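PDB 3DNS: ribosomal-protein-alanine acetyltransferase from Clostridium acetobutylicum, which probably transfers an acetyl group from acetyl-CoA to the N-terminal alanine of a ribosomal protein, this chain being its N-terminal GNAT-family domain. Local coordinates for residues Asn85-Glu90 with Gly106-Ser111; Val92-Phe97 with Asp120-Gly125. All coordinates share one frame; numbering follows the deposited sequence.

Interaction 1 (Asn85-Glu90 with Gly106-Ser111); sequences NIIVDE and GIINKS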
ATOM      1  N   ASN A  85     -10.886  15.884  13.879  1.00 18.75           N
ATOM      2  CA  ASN A  85      -9.719  15.185  14.442  1.00 18.79           C
ATOM      3  C   ASN A  85      -9.284  13.970  13.611  1.00 18.19           C
ATOM      4  O   ASN A  85     -10.087  13.273  13.056  1.00 17.33           O
ATOM      5  CB  ASN A  85      -9.975  14.712  15.868  1.00 19.16           C
ATOM      6  CG  ASN A  85      -9.844  15.816  16.843  1.00 23.45           C
ATOM      7  OD1 ASN A  85     -10.720  16.684  16.913  1.00 24.99           O
ATOM      8  ND2 ASN A  85      -8.713  15.848  17.558  1.00 23.03           N
ATOM      9  N   ILE A  86      -7.979  13.763  13.568  1.00 18.81           N
ATOM     10  CA  ILE A  86      -7.318  12.718  12.762  1.00 18.82           C
ATOM     11  C   ILE A  86      -6.373  11.921  13.692  1.00 18.96           C
ATOM     12  O   ILE A  86      -5.554  12.478  14.419  1.00 18.23           O
ATOM     13  CB  ILE A  86      -6.525  13.261  11.615  1.00 17.70           C
ATOM     14  CG1 ILE A  86      -7.370  14.307  10.843  1.00 20.46           C
ATOM     15  CG2 ILE A  86      -6.087  12.055  10.731  1.00 16.89           C
ATOM     16  CD1 ILE A  86      -6.755  14.938   9.468  1.00 18.08           C
ATOM     17  N   ILE A  87      -6.586  10.609  13.687  1.00 20.55           N
ATOM     18  CA  ILE A  87      -5.780   9.629  14.392  1.00 20.00           C
ATOM     19  C   ILE A  87      -4.938   8.952  13.336  1.00 20.71           C
ATOM     20  O   ILE A  87      -5.462   8.393  12.350  1.00 18.38           O
ATOM     21  CB  ILE A  87      -6.683   8.537  15.006  1.00 20.55           C
ATOM     22  CG1 ILE A  87      -7.754   9.139  15.931  1.00 21.02           C
ATOM     23  CG2 ILE A  87      -5.823   7.500  15.718  1.00 19.66           C
ATOM     24  CD1 ILE A  87      -8.758   8.179  16.446  1.00 20.11           C
ATOM     25  N   VAL A  88      -3.630   8.970  13.556  1.00 21.76           N
ATOM     26  CA  VAL A  88      -2.647   8.345  12.658  1.00 22.77           C
ATOM     27  C   VAL A  88      -1.548   7.669  13.460  1.00 23.96           C
ATOM     28  O   VAL A  88      -1.155   8.128  14.544  1.00 23.96           O
ATOM     29  CB  VAL A  88      -1.936   9.351  11.704  1.00 23.80           C
ATOM     30  CG1 VAL A  88      -2.850   9.846  10.660  1.00 25.61           C
ATOM     31  CG2 VAL A  88      -1.345  10.526  12.455  1.00 24.71           C
ATOM     32  N   ASP A  89      -1.089   6.554  12.936  1.00 25.15           N
ATOM     33  CA  ASP A  89       0.068   5.834  13.455  1.00 26.35           C
ATOM     34  C   ASP A  89       1.227   6.801  13.456  1.00 27.79           C
ATOM     35  O   ASP A  89       1.361   7.607  12.524  1.00 27.88           O
ATOM     36  CB  ASP A  89       0.314   4.614  12.540  1.00 27.07           C
ATOM     37  CG  ASP A  89       1.547   3.869  12.860  1.00 28.36           C
ATOM     38  OD1 ASP A  89       2.477   4.484  13.400  1.00 31.01           O
ATOM     39  OD2 ASP A  89       1.569   2.652  12.585  1.00 31.85           O
ATOM     40  N   GLU A  90       2.062   6.739  14.498  1.00 28.86           N
ATOM     41  CA  GLU A  90       3.128   7.679  14.611  1.00 30.21           C
ATOM     42  C   GLU A  90       4.189   7.485  13.517  1.00 30.67           C
ATOM     43  O   GLU A  90       4.976   8.395  13.280  1.00 30.84           O
ATOM     44  CB  GLU A  90       3.788   7.619  15.998  1.00 30.71           C
ATOM     45  CG  GLU A  90       2.980   8.296  17.102  1.00 30.65           C
ATOM     46  CD  GLU A  90       3.772   8.506  18.351  1.00 29.94           C
ATOM     47  OE1 GLU A  90       5.002   8.291  18.348  1.00 29.79           O
ATOM     48  OE2 GLU A  90       3.165   8.890  19.357  1.00 33.54           O
ATOM     49  N   GLY A 106      -3.031  15.332  21.004  1.00 25.08           N
ATOM     50  CA  GLY A 106      -2.554  14.299  21.957  1.00 25.12           C
ATOM     51  C   GLY A 106      -1.841  13.110  21.340  1.00 24.22           C
ATOM     52  O   GLY A 106      -1.619  13.077  20.145  1.00 23.59           O
ATOM     53  N   ILE A 107      -1.443  12.168  22.194  1.00 23.60           N
ATOM     54  CA  ILE A 107      -0.778  10.954  21.763  1.00 22.75           C
ATOM     55  C   ILE A 107      -1.502   9.839  22.478  1.00 22.65           C
ATOM     56  O   ILE A 107      -1.621   9.804  23.716  1.00 19.54           O
ATOM     57  CB  ILE A 107       0.727  10.935  22.119  1.00 23.13           C
ATOM     58  CG1 ILE A 107       1.489  11.993  21.312  1.00 23.37           C
ATOM     59  CG2 ILE A 107       1.380   9.551  21.839  1.00 23.33           C
ATOM     60  CD1 ILE A 107       2.719  12.408  22.012  1.00 24.32           C
ATOM     61  N   ILE A 108      -2.069   8.962  21.662  1.00 22.11           N
ATOM     62  CA  ILE A 108      -2.778   7.825  22.147  1.00 23.73           C
ATOM     63  C   ILE A 108      -1.741   6.717  22.187  1.00 24.37           C
ATOM     64  O   ILE A 108      -1.471   6.093  21.157  1.00 23.25           O
ATOM     65  CB  ILE A 108      -3.966   7.395  21.192  1.00 22.40           C
ATOM     66  CG1 ILE A 108      -4.892   8.579  20.903  1.00 24.47           C
ATOM     67  CG2 ILE A 108      -4.724   6.306  21.838  1.00 23.55           C
ATOM     68  CD1 ILE A 108      -5.882   8.351  19.769  1.00 25.04           C
ATOM     69  N   ASN A 109      -1.190   6.462  23.377  1.00 25.68           N
ATOM     70  CA  ASN A 109      -0.134   5.450  23.549  1.00 25.60           C
ATOM     71  C   ASN A 109      -0.700   4.028  23.420  1.00 25.72           C
ATOM     72  O   ASN A 109      -1.782   3.719  23.938  1.00 26.29           O
ATOM     73  CB  ASN A 109       0.537   5.562  24.914  1.00 25.61           C
ATOM     74  CG  ASN A 109       1.103   6.940  25.203  1.00 28.49           C
ATOM     75  OD1 ASN A 109       2.128   7.335  24.664  1.00 33.07           O
ATOM     76  ND2 ASN A 109       0.465   7.655  26.115  1.00 32.21           N
ATOM     77  N   LYS A 110       0.046   3.163  22.744  1.00 25.95           N
ATOM     78  CA  LYS A 110      -0.171   1.702  22.761  1.00 25.18           C
ATOM     79  C   LYS A 110      -1.583   1.294  22.310  1.00 25.34           C
ATOM     80  O   LYS A 110      -2.175   0.353  22.846  1.00 25.38           O
ATOM     81  CB  LYS A 110       0.168   1.116  24.130  1.00 25.80           C
ATOM     82  CG  LYS A 110       1.591   1.278  24.628  1.00 25.80           C
ATOM     83  CD  LYS A 110       1.843   0.359  25.896  1.00 27.10           C
ATOM     84  CE  LYS A 110       2.865   0.978  26.899  1.00 28.84           C
ATOM     85  NZ  LYS A 110       3.513   0.103  27.992  1.00 28.86           N
ATOM     86  N   SER A 111      -2.109   1.996  21.308  1.00 24.39           N
ATOM     87  CA  SER A 111      -3.431   1.676  20.719  1.00 24.12           C
ATOM     88  C   SER A 111      -3.340   0.810  19.482  1.00 23.68           C
ATOM     89  O   SER A 111      -4.385   0.462  18.902  1.00 23.88           O
ATOM     90  CB  SER A 111      -4.221   2.940  20.356  1.00 22.99           C
ATOM     91  OG  SER A 111      -3.415   3.829  19.602  1.00 21.31           O
TER
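Ile87 and Ile108 meet across a strand that lies between them. Strands 83-89 and 103-114 are not neighbours in the sheet. Strand 117-127 runs between them, antiparallel to both, as in the C-terminal part of the GNAT acetyltransferase fold. Side chains therefore have to bridge the middle strand, and only about 126 Å² is buried. Along 85-90, Ile86 turns to the other face, where it packs on Leu68 and Met72 of helix 61-78. Ile87 makes the first contact. Its CG2 methyl lies 4.1 Å from CD1 of Ile108, and the two side chains cross at about a right angle. With chi1 at -56°, CG1 of Ile87 lies beside the backbone N, and this leaves CG2 opposite the N, where it meets Ile108. Ile108 uses its long branch, ending in CD1. Val88 again turns to the helix face and packs on Phe97. Asp89 ends the strand, and its OD2 forms a salt bridge with Lys119. Glu90 follows in the loop and is the second point of contact. Its side chain is extended past CG (chi2 -167°) and passes Asp120 and Phe122 of the middle strand. The carboxylate ends beside an apolar branch of Ile107, a tight approach of oxygen to methyl and not a hydrogen bond. OE2 comes closest, 3.1 Å from CG2 of Ile107 and 4.0 Å from its CG1.

Interaction 2 (Val92-Phe97 with Asp120-Gly125); sequences VSTQPF and DEFLFG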
ATOM      1  N   VAL A  92       3.524   7.559  10.375  1.00 31.85           N
ATOM      2  CA  VAL A  92       3.140   8.417   9.259  1.00 31.35           C
ATOM      3  C   VAL A  92       3.863   9.740   9.456  1.00 31.86           C
ATOM      4  O   VAL A  92       4.062  10.195  10.583  1.00 31.10           O
ATOM      5  CB  VAL A  92       1.583   8.632   9.162  1.00 31.65           C
ATOM      6  CG1 VAL A  92       1.205   9.626   8.040  1.00 29.94           C
ATOM      7  CG2 VAL A  92       0.812   7.265   8.960  1.00 27.35           C
ATOM      8  N   SER A  93       4.246  10.355   8.346  1.00 32.35           N
ATOM      9  CA  SER A  93       5.034  11.591   8.372  1.00 32.87           C
ATOM     10  C   SER A  93       4.195  12.738   8.916  1.00 33.27           C
ATOM     11  O   SER A  93       3.159  13.075   8.334  1.00 34.24           O
ATOM     12  CB  SER A  93       5.476  11.902   6.952  1.00 32.59           C
ATOM     13  OG  SER A  93       6.148  13.137   6.894  1.00 35.10           O
ATOM     14  N   THR A  94       4.626  13.332  10.028  1.00 33.22           N
ATOM     15  CA  THR A  94       3.817  14.363  10.716  1.00 32.71           C
ATOM     16  C   THR A  94       3.992  15.757  10.084  1.00 32.06           C
ATOM     17  O   THR A  94       3.270  16.737  10.391  1.00 32.13           O
ATOM     18  CB  THR A  94       4.158  14.423  12.230  1.00 32.46           C
ATOM     19  OG1 THR A  94       5.465  14.962  12.411  1.00 33.49           O
ATOM     20  CG2 THR A  94       4.122  13.046  12.863  1.00 32.85           C
ATOM     21  N   GLN A  95       4.967  15.844   9.199  1.00 31.74           N
ATOM     22  CA  GLN A  95       5.309  17.075   8.508  1.00 31.52           C
ATOM     23  C   GLN A  95       4.127  17.666   7.732  1.00 31.05           C
ATOM     24  O   GLN A  95       3.823  18.870   7.875  1.00 29.83           O
ATOM     25  CB  GLN A  95       6.508  16.777   7.613  1.00 31.51           C
ATOM     26  CG  GLN A  95       6.719  17.699   6.449  1.00 32.82           C
ATOM     27  CD  GLN A  95       7.943  17.307   5.658  1.00 34.48           C
ATOM     28  OE1 GLN A  95       8.340  16.134   5.672  1.00 39.68           O
ATOM     29  NE2 GLN A  95       8.563  18.276   4.963  1.00 37.40           N
ATOM     30  N   PRO A  96       3.424  16.833   6.930  1.00 30.10           N
ATOM     31  CA  PRO A  96       2.315  17.389   6.187  1.00 30.15           C
ATOM     32  C   PRO A  96       1.270  18.010   7.108  1.00 29.58           C
ATOM     33  O   PRO A  96       0.697  19.027   6.779  1.00 29.77           O
ATOM     34  CB  PRO A  96       1.727  16.179   5.437  1.00 30.18           C
ATOM     35  CG  PRO A  96       2.808  15.171   5.404  1.00 31.38           C
ATOM     36  CD  PRO A  96       3.565  15.390   6.689  1.00 31.56           C
ATOM     37  N   PHE A  97       1.023  17.397   8.260  1.00 29.71           N
ATOM     38  CA  PHE A  97       0.004  17.895   9.183  1.00 29.44           C
ATOM     39  C   PHE A  97       0.389  19.256   9.740  1.00 29.59           C
ATOM     40  O   PHE A  97      -0.438  20.191   9.850  1.00 32.03           O
ATOM     41  CB  PHE A  97      -0.176  16.948  10.349  1.00 29.24           C
ATOM     42  CG  PHE A  97      -0.845  15.688   9.990  1.00 29.44           C
ATOM     43  CD1 PHE A  97      -2.219  15.580  10.082  1.00 25.62           C
ATOM     44  CD2 PHE A  97      -0.083  14.577   9.570  1.00 30.50           C
ATOM     45  CE1 PHE A  97      -2.848  14.396   9.721  1.00 29.07           C
ATOM     46  CE2 PHE A  97      -0.694  13.418   9.217  1.00 30.43           C
ATOM     47  CZ  PHE A  97      -2.089  13.311   9.305  1.00 30.27           C
ATOM     48  N   ASP A 120       2.178   3.673  19.120  1.00 26.35           N
ATOM     49  CA  ASP A 120       1.409   4.843  19.519  1.00 25.61           C
ATOM     50  C   ASP A 120       0.729   5.440  18.284  1.00 24.97           C
ATOM     51  O   ASP A 120       1.163   5.193  17.149  1.00 23.39           O
ATOM     52  CB  ASP A 120       2.328   5.890  20.148  1.00 24.71           C
ATOM     53  CG  ASP A 120       3.031   5.403  21.424  1.00 25.75           C
ATOM     54  OD1 ASP A 120       2.613   4.394  22.078  1.00 21.52           O
ATOM     55  OD2 ASP A 120       3.990   6.113  21.804  1.00 26.26           O
ATOM     56  N   GLU A 121      -0.349   6.200  18.534  1.00 24.87           N
ATOM     57  CA  GLU A 121      -0.975   7.072  17.553  1.00 25.07           C
ATOM     58  C   GLU A 121      -0.991   8.557  17.958  1.00 24.84           C
ATOM     59  O   GLU A 121      -1.215   8.933  19.131  1.00 25.65           O
ATOM     60  CB  GLU A 121      -2.411   6.594  17.307  1.00 26.14           C
ATOM     61  CG  GLU A 121      -2.497   5.306  16.533  1.00 26.17           C
ATOM     62  CD  GLU A 121      -3.912   4.869  16.261  1.00 26.88           C
ATOM     63  OE1 GLU A 121      -4.648   4.620  17.266  1.00 30.31           O
ATOM     64  OE2 GLU A 121      -4.284   4.748  15.050  1.00 25.07           O
ATOM     65  N   PHE A 122      -0.775   9.415  16.973  1.00 24.47           N
ATOM     66  CA  PHE A 122      -0.981  10.858  17.127  1.00 23.72           C
ATOM     67  C   PHE A 122      -2.389  11.237  16.952  1.00 23.89           C
ATOM     68  O   PHE A 122      -3.092  10.637  16.127  1.00 22.59           O
ATOM     69  CB  PHE A 122      -0.208  11.662  16.095  1.00 24.10           C
ATOM     70  CG  PHE A 122       1.246  11.651  16.304  1.00 22.70           C
ATOM     71  CD1 PHE A 122       1.791  12.083  17.523  1.00 26.17           C
ATOM     72  CD2 PHE A 122       2.085  11.288  15.298  1.00 22.60           C
ATOM     73  CE1 PHE A 122       3.170  12.108  17.716  1.00 26.37           C
ATOM     74  CE2 PHE A 122       3.435  11.326  15.471  1.00 24.13           C
ATOM     75  CZ  PHE A 122       3.994  11.717  16.680  1.00 25.55           C
ATOM     76  N   LEU A 123      -2.805  12.263  17.711  1.00 22.77           N
ATOM     77  CA  LEU A 123      -4.115  12.867  17.530  1.00 22.57           C
ATOM     78  C   LEU A 123      -3.889  14.287  17.067  1.00 22.25           C
ATOM     79  O   LEU A 123      -3.339  15.104  17.809  1.00 22.37           O
ATOM     80  CB  LEU A 123      -4.956  12.786  18.842  1.00 22.44           C
ATOM     81  CG  LEU A 123      -6.400  13.316  18.793  1.00 23.45           C
ATOM     82  CD1 LEU A 123      -7.305  12.426  17.898  1.00 22.60           C
ATOM     83  CD2 LEU A 123      -7.034  13.506  20.244  1.00 21.10           C
ATOM     84  N   PHE A 124      -4.316  14.575  15.832  1.00 22.78           N
ATOM     85  CA  PHE A 124      -4.259  15.930  15.254  1.00 22.21           C
ATOM     86  C   PHE A 124      -5.623  16.594  15.200  1.00 22.20           C
ATOM     87  O   PHE A 124      -6.598  15.927  15.004  1.00 22.80           O
ATOM     88  CB  PHE A 124      -3.702  15.854  13.851  1.00 22.27           C
ATOM     89  CG  PHE A 124      -2.284  15.515  13.808  1.00 21.37           C
ATOM     90  CD1 PHE A 124      -1.337  16.482  14.035  1.00 22.86           C
ATOM     91  CD2 PHE A 124      -1.869  14.259  13.473  1.00 22.84           C
ATOM     92  CE1 PHE A 124       0.009  16.164  14.004  1.00 23.65           C
ATOM     93  CE2 PHE A 124      -0.503  13.952  13.435  1.00 23.55           C
ATOM     94  CZ  PHE A 124       0.417  14.902  13.704  1.00 21.43           C
ATOM     95  N   GLY A 125      -5.708  17.914  15.311  1.00 23.01           N
ATOM     96  CA  GLY A 125      -7.011  18.553  15.194  1.00 23.57           C
ATOM     97  C   GLY A 125      -6.962  19.825  14.374  1.00 24.98           C
ATOM     98  O   GLY A 125      -5.909  20.473  14.285  1.00 25.43           O
TER
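Phe122 faces Thr94, with the CG2 methyl of Thr94 meeting its ring obliquely on the CD2-CE2 side. The modelled separation there is too short for two carbons and is doubtful. Phe104 meets the Phe122 ring edge-to-face. Leu123 turns to the opposite face of the sheet. Phe124 then returns to the helix side and has the largest share of the contact. In this GNAT-type fold the short helix 95-99, which follows strand 83-89, lies over one face of the sheet. Its Phe97 has CG opposite the carbonyl carbon (chi1 -72°), which helps lay the ring on that of Phe124. The two rings form an offset stack, with centroids 4.2 Å apart and planes only 7° from parallel. CG of Phe97 sits 3.8 Å above the centre of the Phe124 ring, while CD2 of Phe124 lies over the rim of the Phe97 ring. A CH-pi contact adds to this: CB of Phe97 is 3.9 Å from the Phe124 ring centroid, 16° off the ring normal. Phe102 meets Phe97 edge-to-face, and both stacked rings also pack on Val88. At the edge of the Phe124 ring, near its plane, CB of Thr94 approaches CZ of Phe124 at 4.0 Å.

How the interactions relate
Interactions 1 and 2 have centres about 7 Å apart and share strand 117-127. In interaction 2 it supplies the aromatic face; in interaction 1 it is the strand that must be bridged. Its residues 120-125 bond to both flanking strands. The backbone of Phe122 hydrogen-bonds with that of Val88 on one side, and Ile108 N lies 2.7 Å from Glu121 O on the other, a probable hydrogen bond. Glu121 is on the face where Ile87 and Ile108 meet. Its OE1 is 2.8 Å from Ser111 OG, a probable hydrogen bond, and its OE2 has a salt bridge with Arg50. On the other face, Phe122 packs against Glu90 and Ile107, the second pair of interaction 1.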